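CsuC (PDB 6FJY) probably acts as a periplasmic chaperone that holds subunits of the archaic chaperone-usher Csu pilus, including the tip adhesin CsuE, in an assembly-ready state. Local coordinates at residues S53-P59 with M71-S77. Sequence-based numbering, arbitrary orientation.
Sequences SEIIPSP and MLRLTKS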
loop_
_atom_site.group_PDB
_atom_site.type_symbol
_atom_site.label_atom_id
_atom_site.label_comp_id
_atom_site.label_asym_id
_atom_site.label_seq_id
_atom_site.Cartn_x
_atom_site.Cartn_y
_atom_site.Cartn_z
ATOM N N SER A 53 -7.416 20.692 6.428
ATOM C CA SER A 53 -7.122 20.316 7.810
ATOM C C SER A 53 -7.917 19.104 8.283
ATOM O O SER A 53 -7.924 18.813 9.483
ATOM C CB SER A 53 -7.382 21.500 8.751
ATOM O OG SER A 53 -6.672 22.643 8.314
ATOM N N GLU A 54 -8.630 18.430 7.383
ATOM C CA GLU A 54 -9.473 17.303 7.781
ATOM C C GLU A 54 -8.633 16.071 8.071
ATOM O O GLU A 54 -8.950 15.289 8.979
ATOM C CB GLU A 54 -10.491 16.991 6.685
ATOM C CG GLU A 54 -11.344 18.179 6.272
ATOM C CD GLU A 54 -12.089 17.925 4.968
ATOM O OE1 GLU A 54 -11.879 16.848 4.363
ATOM O OE2 GLU A 54 -12.887 18.796 4.552
ATOM N N ILE A 55 -7.588 15.867 7.269
ATOM C CA ILE A 55 -6.616 14.795 7.441
ATOM C C ILE A 55 -5.271 15.437 7.731
ATOM O O ILE A 55 -4.699 16.131 6.880
ATOM C CB ILE A 55 -6.534 13.892 6.204
ATOM C CG1 ILE A 55 -7.883 13.243 5.945
ATOM C CG2 ILE A 55 -5.479 12.826 6.406
ATOM C CD1 ILE A 55 -8.385 12.502 7.136
ATOM N N ILE A 56 -4.759 15.198 8.926
ATOM C CA ILE A 56 -3.535 15.841 9.375
ATOM C C ILE A 56 -2.420 14.799 9.364
ATOM O O ILE A 56 -2.525 13.775 10.054
ATOM C CB ILE A 56 -3.724 16.486 10.754
ATOM C CG1 ILE A 56 -4.853 17.521 10.652
ATOM C CG2 ILE A 56 -2.446 17.196 11.190
ATOM C CD1 ILE A 56 -5.133 18.291 11.919
ATOM N N PRO A 57 -1.369 14.982 8.563
ATOM C CA PRO A 57 -0.247 14.029 8.587
ATOM C C PRO A 57 0.676 14.322 9.750
ATOM O O PRO A 57 0.958 15.480 10.074
ATOM C CB PRO A 57 0.467 14.285 7.257
ATOM C CG PRO A 57 0.211 15.764 7.004
ATOM C CD PRO A 57 -1.178 16.059 7.570
ATOM N N SER A 58 1.156 13.252 10.375
ATOM C CA SER A 58 2.097 13.363 11.478
ATOM C C SER A 58 3.233 12.382 11.219
ATOM O O SER A 58 2.992 11.156 11.158
ATOM C CB SER A 58 1.404 13.082 12.812
ATOM O OG SER A 58 2.322 13.180 13.894
ATOM N N PRO A 59 4.480 12.854 11.086
ATOM C CA PRO A 59 4.865 14.264 11.119
ATOM C C PRO A 59 4.708 14.934 9.753
ATOM O O PRO A 59 4.588 14.235 8.752
ATOM C CB PRO A 59 6.346 14.196 11.507
ATOM C CG PRO A 59 6.820 12.968 10.775
ATOM C CD PRO A 59 5.642 11.979 10.833
ATOM N N MET A 71 6.843 5.851 10.836
ATOM C CA MET A 71 5.426 5.779 10.518
ATOM C C MET A 71 4.931 7.179 10.192
ATOM O O MET A 71 5.313 8.157 10.844
ATOM C CB MET A 71 4.624 5.147 11.655
ATOM C CG MET A 71 3.157 4.900 11.321
ATOM S SD MET A 71 2.227 4.323 12.727
ATOM C CE MET A 71 2.055 5.826 13.495
ATOM N N LEU A 72 4.146 7.266 9.127
ATOM C CA LEU A 72 3.415 8.468 8.762
ATOM C C LEU A 72 1.962 8.239 9.157
ATOM O O LEU A 72 1.269 7.409 8.563
ATOM C CB LEU A 72 3.568 8.770 7.274
ATOM C CG LEU A 72 2.607 9.781 6.634
ATOM C CD1 LEU A 72 2.650 11.156 7.318
ATOM C CD2 LEU A 72 2.931 9.908 5.159
ATOM N N ARG A 73 1.538 8.926 10.203
ATOM C CA ARG A 73 0.188 8.830 10.730
ATOM C C ARG A 73 -0.709 9.805 9.975
ATOM O O ARG A 73 -0.384 10.994 9.864
ATOM C CB ARG A 73 0.208 9.164 12.218
ATOM C CG ARG A 73 -0.838 8.520 13.057
ATOM C CD ARG A 73 -0.663 8.950 14.503
ATOM N NE ARG A 73 0.239 8.067 15.234
ATOM C CZ ARG A 73 -0.110 6.884 15.725
ATOM N NH1 ARG A 73 -1.346 6.432 15.557
ATOM N NH2 ARG A 73 0.781 6.156 16.384
ATOM N N LEU A 74 -1.806 9.298 9.424
ATOM C CA LEU A 74 -2.821 10.126 8.776
ATOM C C LEU A 74 -4.087 10.058 9.618
ATOM O O LEU A 74 -4.765 9.028 9.638
ATOM C CB LEU A 74 -3.087 9.665 7.349
ATOM C CG LEU A 74 -1.850 9.543 6.476
ATOM C CD1 LEU A 74 -2.228 9.023 5.121
ATOM C CD2 LEU A 74 -1.199 10.914 6.360
ATOM N N THR A 75 -4.400 11.155 10.306
ATOM C CA THR A 75 -5.456 11.195 11.311
ATOM C C THR A 75 -6.559 12.158 10.892
ATOM O O THR A 75 -6.276 13.294 10.490
ATOM C CB THR A 75 -4.892 11.607 12.675
ATOM O OG1 THR A 75 -3.822 10.728 13.030
ATOM C CG2 THR A 75 -5.960 11.516 13.749
ATOM N N LYS A 76 -7.813 11.708 11.009
ATOM C CA LYS A 76 -8.974 12.558 10.749
ATOM C C LYS A 76 -9.159 13.557 11.881
ATOM O O LYS A 76 -9.237 13.170 13.051
ATOM C CB LYS A 76 -10.247 11.731 10.585
ATOM C CG LYS A 76 -10.193 10.734 9.482
ATOM C CD LYS A 76 -11.524 10.041 9.262
ATOM C CE LYS A 76 -12.026 9.301 10.460
ATOM N NZ LYS A 76 -13.114 8.390 10.005
ATOM N N SER A 77 -9.202 14.841 11.543
ATOM C CA SER A 77 -9.438 15.868 12.554
ATOM C C SER A 77 -10.902 15.961 12.940
ATOM O O SER A 77 -11.226 16.360 14.066
ATOM C CB SER A 77 -8.989 17.227 12.034
ATOM O OG SER A 77 -9.876 17.638 11.001
#
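Ile-56 and Thr-75 exchange two backbone hydrogen bonds, as do Ser-58 and Arg-73 further along, and these two hydrogen-bonded pairs set the antiparallel register of strands 55-58 and 71-76, whose axes run at 155° and approach to 4.6 Å. Between them Pro-57 and Leu-74 form a non-hydrogen-bonded pair, and Ile-55 with Lys-76 forms another beyond Thr-75; Pro-57, an imino acid without an N-H, fits a position where no bond to the partner strand is needed. There its CA lies 3.3 Å from Arg-73 O, a CA-H...O contact alongside the bond from Ser-58 N to the same oxygen. At the end away from the hairpin turn, Ser-77 closes the ladder twice: its N donates to Glu-54 O at 2.6 Å, while its hydroxyl OG, turned between the backbone N and the carbonyl carbon (chi1 70°), gives a hydrogen bond to Ser-53 O.

On one face, the side chains of Ile-55 and Lys-76 run alongside each other in the same direction, Ile-55 CD1 coming within 3.4 Å of Lys-76 CG. The CG2 branch of Ile-55, anti to the backbone N, is directed at Leu-74 CB. Next along, Pro-57 CB meets two leucine methyls, Leu-72 CD1 at 3.8 Å and Leu-74 CD2 at 3.9 Å. Ile-35 and Val-37 of strand 31-41 extend this apolar layer beneath the proline. The opposite face carries Ile-56, Ser-58, Arg-73 and Thr-75, more open to solvent; there the CB atoms of Ser-58 and Arg-73 pack at 4.1 Å.

Strand 18-25 adds backbone bonds to the far edge of strand 71-76. The arrangement is thus a beta hairpin, of strands 55-64 and 69-76, one face largely apolar and turned into the core, the other mixed, built into the Ig-like beta sandwich of the PapD-type N-terminal chaperone domain.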